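Local atomic coordinates of E1 (Kluyveromyces marxianus, PDB entry 3VX6), a protein that acts as an E1-like enzyme of autophagy, activating the ubiquitin-like proteins ATG12 and ATG8 for conjugation to ATG5 and phosphatidylethanolamine. Residues A[19-32]-A[125-138]. Numbering follows the deposited sequence.
Sequences VDSSFFHELSRLKL and MISFADLKKYKFYY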
# COMPACT_ATOMS: atom_id res chain seq x y z
N VAL A 19 -5.97 6.92 12.64
CA VAL A 19 -5.96 6.05 13.78
C VAL A 19 -6.85 6.62 14.88
O VAL A 19 -6.48 7.53 15.61
CB VAL A 19 -4.53 5.81 14.30
CG1 VAL A 19 -3.64 5.38 13.15
CG2 VAL A 19 -3.98 7.07 14.92
N ASP A 20 -8.07 6.08 14.94
CA ASP A 20 -9.01 6.49 15.96
C ASP A 20 -8.35 6.10 17.28
O ASP A 20 -7.60 5.11 17.34
CB ASP A 20 -10.33 5.74 15.80
CG ASP A 20 -11.40 6.23 16.77
OD1 ASP A 20 -11.18 6.16 18.00
OD2 ASP A 20 -12.47 6.68 16.30
N SER A 21 -8.60 6.87 18.34
CA SER A 21 -8.02 6.56 19.64
C SER A 21 -8.33 5.11 19.97
O SER A 21 -7.59 4.47 20.72
CB SER A 21 -8.57 7.49 20.72
OG SER A 21 -9.93 7.23 20.99
N SER A 22 -9.41 4.59 19.39
CA SER A 22 -9.84 3.22 19.62
C SER A 22 -8.83 2.19 19.11
O SER A 22 -8.92 1.01 19.46
CB SER A 22 -11.19 2.96 18.95
OG SER A 22 -11.07 2.90 17.55
N PHE A 23 -7.89 2.63 18.28
CA PHE A 23 -6.87 1.75 17.74
C PHE A 23 -5.77 1.58 18.77
O PHE A 23 -5.28 0.48 18.99
CB PHE A 23 -6.25 2.33 16.48
CG PHE A 23 -5.08 1.55 15.97
CD1 PHE A 23 -3.79 1.88 16.34
CD2 PHE A 23 -5.28 0.46 15.11
CE1 PHE A 23 -2.71 1.16 15.86
CE2 PHE A 23 -4.20 -0.26 14.63
CZ PHE A 23 -2.91 0.08 15.01
N PHE A 24 -5.38 2.69 19.38
CA PHE A 24 -4.35 2.67 20.41
C PHE A 24 -4.96 2.16 21.69
O PHE A 24 -4.25 1.66 22.56
CB PHE A 24 -3.78 4.06 20.61
CG PHE A 24 -2.81 4.45 19.56
CD1 PHE A 24 -3.04 5.56 18.76
CD2 PHE A 24 -1.68 3.67 19.32
CE1 PHE A 24 -2.17 5.88 17.74
CE2 PHE A 24 -0.81 3.99 18.31
CZ PHE A 24 -1.05 5.09 17.52
N HIS A 25 -6.27 2.29 21.80
CA HIS A 25 -6.97 1.79 22.95
C HIS A 25 -6.89 0.29 22.76
O HIS A 25 -6.56 -0.45 23.68
CB HIS A 25 -8.42 2.26 22.96
CG HIS A 25 -8.66 3.49 23.79
ND1 HIS A 25 -7.93 4.65 23.63
CD2 HIS A 25 -9.55 3.74 24.77
CE1 HIS A 25 -8.36 5.56 24.47
NE2 HIS A 25 -9.35 5.04 25.18
N GLU A 26 -7.17 -0.16 21.54
CA GLU A 26 -7.12 -1.58 21.24
C GLU A 26 -5.68 -2.05 21.25
O GLU A 26 -5.39 -3.15 21.72
CB GLU A 26 -7.76 -1.85 19.87
CG GLU A 26 -7.78 -3.32 19.44
CD GLU A 26 -8.59 -4.22 20.38
OE1 GLU A 26 -9.18 -3.72 21.36
OE2 GLU A 26 -8.62 -5.45 20.13
N LEU A 27 -4.77 -1.23 20.74
CA LEU A 27 -3.36 -1.61 20.74
C LEU A 27 -2.99 -1.79 22.19
O LEU A 27 -2.34 -2.77 22.55
CB LEU A 27 -2.48 -0.53 20.11
CG LEU A 27 -0.96 -0.76 20.23
CD1 LEU A 27 -0.61 -2.14 19.68
CD2 LEU A 27 -0.22 0.32 19.47
N SER A 28 -3.41 -0.84 23.01
CA SER A 28 -3.12 -0.90 24.44
C SER A 28 -3.67 -2.21 24.97
O SER A 28 -2.95 -2.99 25.59
CB SER A 28 -3.79 0.27 25.16
OG SER A 28 -3.23 1.51 24.76
N ARG A 29 -4.95 -2.46 24.71
CA ARG A 29 -5.59 -3.68 25.16
C ARG A 29 -4.76 -4.88 24.69
O ARG A 29 -4.35 -5.71 25.50
CB ARG A 29 -7.02 -3.77 24.61
CG ARG A 29 -7.96 -2.66 25.12
CD ARG A 29 -9.13 -2.42 24.16
NE ARG A 29 -9.64 -1.06 24.28
CZ ARG A 29 -10.35 -0.43 23.34
NH1 ARG A 29 -10.63 -1.04 22.19
NH2 ARG A 29 -10.77 0.81 23.54
N LEU A 30 -4.51 -4.96 23.39
CA LEU A 30 -3.75 -6.07 22.84
C LEU A 30 -2.34 -6.16 23.41
O LEU A 30 -1.84 -7.25 23.67
CB LEU A 30 -3.69 -5.97 21.32
CG LEU A 30 -4.95 -6.37 20.57
CD1 LEU A 30 -4.76 -6.09 19.10
CD2 LEU A 30 -5.26 -7.84 20.78
N LYS A 31 -1.69 -5.01 23.59
CA LYS A 31 -0.34 -4.99 24.15
C LYS A 31 -0.44 -5.36 25.62
O LYS A 31 0.57 -5.63 26.27
CB LYS A 31 0.31 -3.61 24.02
CG LYS A 31 1.74 -3.58 24.56
CD LYS A 31 2.32 -2.18 24.58
CE LYS A 31 3.74 -2.21 25.12
NZ LYS A 31 4.33 -0.85 25.21
N LEU A 32 -1.66 -5.35 26.14
CA LEU A 32 -1.90 -5.69 27.53
C LEU A 32 -2.48 -7.08 27.70
O LEU A 32 -2.46 -7.61 28.81
CB LEU A 32 -2.85 -4.68 28.17
CG LEU A 32 -2.27 -3.29 28.45
CD1 LEU A 32 -3.34 -2.45 29.12
CD2 LEU A 32 -1.03 -3.41 29.33
N MET A 125 3.14 -0.35 10.25
CA MET A 125 3.10 0.73 11.21
C MET A 125 4.08 0.43 12.32
O MET A 125 4.13 -0.69 12.80
CB MET A 125 1.69 0.86 11.78
CG MET A 125 1.53 1.98 12.78
SD MET A 125 -0.14 2.06 13.44
CE MET A 125 0.24 2.41 15.15
N ILE A 126 4.89 1.40 12.69
CA ILE A 126 5.79 1.18 13.81
C ILE A 126 5.20 2.13 14.84
O ILE A 126 4.64 3.17 14.49
CB ILE A 126 7.26 1.55 13.53
CG1 ILE A 126 7.36 2.98 12.97
CG2 ILE A 126 7.87 0.49 12.61
CD1 ILE A 126 8.79 3.50 12.84
N SER A 127 5.28 1.77 16.10
CA SER A 127 4.71 2.62 17.11
C SER A 127 5.31 2.38 18.47
O SER A 127 6.09 1.45 18.68
CB SER A 127 3.19 2.41 17.20
OG SER A 127 2.86 1.08 17.59
N PHE A 128 4.96 3.27 19.38
CA PHE A 128 5.39 3.18 20.75
C PHE A 128 4.19 3.64 21.51
O PHE A 128 3.80 4.81 21.43
CB PHE A 128 6.56 4.10 21.06
CG PHE A 128 6.89 4.14 22.52
CD1 PHE A 128 7.00 5.35 23.19
CD2 PHE A 128 7.06 2.95 23.23
CE1 PHE A 128 7.27 5.39 24.55
CE2 PHE A 128 7.33 2.98 24.59
CZ PHE A 128 7.44 4.20 25.25
N ALA A 129 3.58 2.71 22.22
CA ALA A 129 2.42 3.04 23.01
C ALA A 129 2.95 3.26 24.41
O ALA A 129 3.35 2.30 25.09
CB ALA A 129 1.42 1.90 22.98
N ASP A 130 3.01 4.52 24.81
CA ASP A 130 3.47 4.88 26.14
C ASP A 130 2.27 4.81 27.06
O ASP A 130 1.61 5.82 27.33
CB ASP A 130 4.05 6.30 26.15
CG ASP A 130 4.62 6.67 27.50
OD1 ASP A 130 5.19 7.78 27.62
OD2 ASP A 130 4.50 5.85 28.44
N LEU A 131 1.96 3.61 27.51
CA LEU A 131 0.82 3.41 28.38
C LEU A 131 1.01 4.07 29.75
O LEU A 131 0.12 4.02 30.60
CB LEU A 131 0.54 1.91 28.50
CG LEU A 131 0.51 1.19 27.15
CD1 LEU A 131 0.00 -0.24 27.32
CD2 LEU A 131 -0.39 1.95 26.20
N LYS A 132 2.16 4.69 29.95
CA LYS A 132 2.45 5.37 31.22
C LYS A 132 2.00 6.82 31.11
O LYS A 132 0.96 7.20 31.65
CB LYS A 132 3.96 5.32 31.52
CG LYS A 132 4.41 6.16 32.71
CD LYS A 132 5.93 6.25 32.76
CE LYS A 132 6.42 7.12 33.92
NZ LYS A 132 7.91 7.17 33.98
N LYS A 133 2.79 7.63 30.41
CA LYS A 133 2.50 9.04 30.21
C LYS A 133 1.30 9.18 29.27
O LYS A 133 0.94 10.29 28.86
CB LYS A 133 3.75 9.73 29.65
CG LYS A 133 5.00 9.36 30.45
CD LYS A 133 6.30 9.85 29.83
CE LYS A 133 7.49 9.27 30.60
NZ LYS A 133 8.82 9.81 30.18
N TYR A 134 0.70 8.04 28.96
CA TYR A 134 -0.46 7.91 28.08
C TYR A 134 -0.34 8.70 26.77
O TYR A 134 -1.19 9.53 26.42
CB TYR A 134 -1.73 8.30 28.84
CG TYR A 134 -2.98 7.74 28.22
CD1 TYR A 134 -3.42 8.19 26.98
CD2 TYR A 134 -3.72 6.73 28.85
CE1 TYR A 134 -4.55 7.66 26.36
CE2 TYR A 134 -4.87 6.19 28.23
CZ TYR A 134 -5.27 6.66 26.99
OH TYR A 134 -6.37 6.15 26.34
N LYS A 135 0.73 8.42 26.03
CA LYS A 135 1.02 9.08 24.76
C LYS A 135 1.40 7.98 23.78
O LYS A 135 2.17 7.08 24.12
CB LYS A 135 2.19 10.05 24.93
CG LYS A 135 2.02 11.02 26.10
CD LYS A 135 3.31 11.79 26.39
CE LYS A 135 3.17 12.65 27.65
NZ LYS A 135 4.45 13.31 28.03
N PHE A 136 0.85 8.04 22.58
CA PHE A 136 1.12 7.02 21.57
C PHE A 136 1.84 7.53 20.35
O PHE A 136 1.24 8.18 19.51
CB PHE A 136 -0.19 6.38 21.15
CG PHE A 136 -0.92 5.75 22.27
CD1 PHE A 136 -0.85 4.37 22.48
CD2 PHE A 136 -1.64 6.53 23.17
CE1 PHE A 136 -1.48 3.78 23.57
CE2 PHE A 136 -2.28 5.95 24.26
CZ PHE A 136 -2.19 4.57 24.46
N TYR A 137 3.12 7.21 20.26
CA TYR A 137 3.95 7.60 19.13
C TYR A 137 3.82 6.52 18.05
O TYR A 137 3.94 5.34 18.34
CB TYR A 137 5.40 7.72 19.58
CG TYR A 137 5.59 8.60 20.80
CD1 TYR A 137 6.20 9.85 20.69
CD2 TYR A 137 5.12 8.20 22.06
CE1 TYR A 137 6.34 10.69 21.81
CE2 TYR A 137 5.26 9.02 23.18
CZ TYR A 137 5.86 10.26 23.05
OH TYR A 137 5.97 11.09 24.14
N TYR A 138 3.55 6.91 16.82
CA TYR A 138 3.45 5.92 15.76
C TYR A 138 3.85 6.47 14.41
O TYR A 138 3.93 7.68 14.20
CB TYR A 138 2.05 5.35 15.64
CG TYR A 138 1.01 6.37 15.27
CD1 TYR A 138 0.64 7.36 16.17
CD2 TYR A 138 0.36 6.31 14.04
CE1 TYR A 138 -0.36 8.26 15.87
CE2 TYR A 138 -0.65 7.21 13.71
CZ TYR A 138 -1.00 8.19 14.64
OH TYR A 138 -2.00 9.10 14.36
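A129 O takes two weak hydrogen bonds: K31 NZ reaches it from the helix at 3.3 Å, and L131 N closes an inverse gamma turn centred on D130 at 3.1 Å. K31 gets there fully extended, its CG anti to the backbone N (chi1 -178°). L131, just past the strand, meets L32 tip to tip, CD1 to CD2 at 3.9 Å. Further along, F24 and F136 pass alongside one another, pointing opposite ways, each setting its CB over the other's ring: F136 CB lies 3.5 Å from the F24 centroid, F24 CB 3.7 Å from that of F136. The far rim of F24 points edge-first at the face of Y138 (planes at 63°), whose ring also packs against V19, CE2 to CG1 at 3.6 Å. An alanine in place of Y138 is likely to leave the F24 edge and V19 without their aromatic partner and open a gap between helix and strand. M125 bends at chi3, so that CE touches the rims of both F23 and F24 obliquely, with SD 4.5 Å from the F23 centroid, an oblique Met-aromatic contact. Helix 21-32 thus runs almost perpendicular to strands 125-130 and 135-138 of a beta hairpin in the Atg7 N-terminal region, while I275 touches F24 and Y138 from a further strand. Apart from the weak lysine bond near the turn, aromatic and aliphatic contacts dominate, so on this side the helix is probably positioned more by fit of shape than by charge.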